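Local coordinates for copper homeostasis protein cutF (Escherichia coli, PDB 2Z4H) that takes part in copper homeostasis and is required for stationary-phase cells to bind hydrophobic surfaces efficiently during biofilm formation, at residues A[176-181]-A[199-204]. The protein carries 1 engineered substitution. Sequence-based numbering, arbitrary orientation.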
loop_
_atom_site.group_PDB
_atom_site.type_symbol
_atom_site.label_atom_id
_atom_site.label_comp_id
_atom_site.label_asym_id
_atom_site.label_seq_id
_atom_site.Cartn_x
_atom_site.Cartn_y
_atom_site.Cartn_z
ATOM N N LEU A 176 -30.672 4.387 3.776
ATOM C CA LEU A 176 -30.131 3.041 3.831
ATOM C C LEU A 176 -28.656 3.099 4.143
ATOM O O LEU A 176 -27.940 3.975 3.655
ATOM C CB LEU A 176 -30.372 2.332 2.490
ATOM C CG LEU A 176 -30.055 0.842 2.308
ATOM C CD1 LEU A 176 -28.758 0.681 1.563
ATOM C CD2 LEU A 176 -30.018 0.141 3.665
ATOM N N SER A 177 -28.217 2.168 4.980
ATOM C CA SER A 177 -26.820 2.066 5.376
ATOM C C SER A 177 -26.362 0.680 4.995
ATOM O O SER A 177 -26.793 -0.300 5.603
ATOM C CB SER A 177 -26.676 2.229 6.886
ATOM O OG SER A 177 -25.419 1.739 7.327
ATOM N N VAL A 178 -25.484 0.589 4.005
ATOM C CA VAL A 178 -25.018 -0.716 3.556
ATOM C C VAL A 178 -23.551 -0.714 3.188
ATOM O O VAL A 178 -22.966 0.342 2.950
ATOM C CB VAL A 178 -25.811 -1.168 2.318
ATOM C CG1 VAL A 178 -25.617 -0.166 1.204
ATOM C CG2 VAL A 178 -25.361 -2.549 1.873
ATOM N N GLU A 179 -22.954 -1.897 3.162
ATOM C CA GLU A 179 -21.570 -2.015 2.763
ATOM C C GLU A 179 -21.634 -2.342 1.279
ATOM O O GLU A 179 -22.524 -3.078 0.848
ATOM C CB GLU A 179 -20.896 -3.140 3.524
ATOM C CG GLU A 179 -20.543 -2.777 4.941
ATOM C CD GLU A 179 -19.774 -3.882 5.641
ATOM O OE1 GLU A 179 -18.751 -4.343 5.079
ATOM O OE2 GLU A 179 -20.186 -4.289 6.751
ATOM N N GLY A 180 -20.719 -1.788 0.491
ATOM C CA GLY A 180 -20.732 -2.069 -0.932
ATOM C C GLY A 180 -19.463 -1.662 -1.643
ATOM O O GLY A 180 -18.535 -1.171 -1.022
ATOM N N HIS A 181 -19.407 -1.886 -2.946
ATOM C CA HIS A 181 -18.236 -1.509 -3.728
ATOM C C HIS A 181 -18.661 -1.244 -5.152
ATOM O O HIS A 181 -19.664 -1.784 -5.618
ATOM C CB HIS A 181 -17.178 -2.610 -3.717
ATOM C CG HIS A 181 -17.651 -3.913 -4.275
ATOM N ND1 HIS A 181 -18.512 -4.745 -3.594
ATOM C CD2 HIS A 181 -17.369 -4.538 -5.440
ATOM C CE1 HIS A 181 -18.737 -5.829 -4.313
ATOM N NE2 HIS A 181 -18.055 -5.729 -5.438
ATOM N N PRO A 199 -23.713 -4.230 -3.475
ATOM C CA PRO A 199 -23.790 -4.553 -2.039
ATOM C C PRO A 199 -22.951 -5.745 -1.568
ATOM O O PRO A 199 -22.791 -6.713 -2.308
ATOM C CB PRO A 199 -25.281 -4.801 -1.835
ATOM C CG PRO A 199 -25.717 -5.353 -3.162
ATOM C CD PRO A 199 -25.031 -4.417 -4.116
ATOM N N ASP A 200 -22.419 -5.682 -0.347
ATOM C CA ASP A 200 -21.634 -6.792 0.193
ATOM C C ASP A 200 -22.225 -7.285 1.500
ATOM O O ASP A 200 -21.717 -8.224 2.114
ATOM C CB ASP A 200 -20.182 -6.397 0.425
ATOM C CG ASP A 200 -19.453 -6.090 -0.856
ATOM O OD1 ASP A 200 -19.766 -5.038 -1.449
ATOM O OD2 ASP A 200 -18.577 -6.892 -1.268
ATOM N N THR A 201 -23.299 -6.634 1.930
ATOM C CA THR A 201 -23.992 -7.008 3.159
ATOM C C THR A 201 -25.462 -6.658 2.952
ATOM O O THR A 201 -25.790 -5.869 2.063
ATOM C CB THR A 201 -23.490 -6.204 4.363
ATOM O OG1 THR A 201 -23.939 -4.850 4.244
ATOM C CG2 THR A 201 -21.975 -6.216 4.426
ATOM N N ALA A 202 -26.344 -7.235 3.770
ATOM C CA ALA A 202 -27.778 -6.958 3.667
ATOM C C ALA A 202 -28.041 -5.509 4.015
ATOM O O ALA A 202 -27.148 -4.786 4.455
ATOM C CB ALA A 202 -28.550 -7.849 4.599
ATOM N N GLY A 203 -29.274 -5.074 3.830
ATOM C CA GLY A 203 -29.574 -3.692 4.136
ATOM C C GLY A 203 -29.622 -3.353 5.616
ATOM O O GLY A 203 -29.145 -4.100 6.479
ATOM N N LYS A 204 -30.220 -2.196 5.881
ATOM C CA LYS A 204 -30.406 -1.650 7.218
ATOM C C LYS A 204 -31.144 -0.345 6.954
ATOM O O LYS A 204 -30.544 0.734 6.967
ATOM C CB LYS A 204 -29.056 -1.363 7.877
ATOM C CG LYS A 204 -29.096 -1.285 9.399
ATOM C CD LYS A 204 -29.104 -2.672 10.051
ATOM C CE LYS A 204 -30.446 -3.399 9.882
ATOM N NZ LYS A 204 -30.445 -4.787 10.458
#
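Asp200 OD1 sits at the edge of the His181 ring, in its plane, and accepts a hydrogen bond from ND1 through its syn lone pair. The ring and carboxylate planes are turned 57° apart. In His181, chi1 of 60° and chi2 of -74° together turn ND1 to the aspartate; the short, acidic Asp200 suits a place beside an N-H donor, and its charge would probably favour a protonated ring. One residue before each of these, Gly180 and Pro199 form an antiparallel, non-hydrogen-bonded pair, CA to CA 4.1 Å, where a proline loses no bond across the strands by lacking an N-H. Here, in the C-terminal OB domain, strand 195-199 leaves its partner 174-184 for the loop leading to strand 205-206, while Val178 and Gly180 bond to strand 127-135. Just past the strand end, Asp200 N donates to Glu179 O (2.9 Å). Thr201 then substitutes a side chain for a main-chain acceptor: OG1 accepts from Glu179 N at 3.3 Å, in a fairly straight bond, and donates to Ala202 O, while CG2 packs crosswise against CB and CD of Glu179. A valine in place of Thr201 would probably leave the Glu179 N-H without this acceptor and the Ala202 carbonyl without its hydroxyl donor. CG2 of branched Val178 touches Thr201 O (3.4 Å) and lies 4.3 Å from Pro199 CB. Farther along, Ser177 N reaches Lys204 O by a weak hydrogen bond, and Leu176 CD2 approaches Gly203 CA (3.9 Å), where glycine has no side chain to interfere.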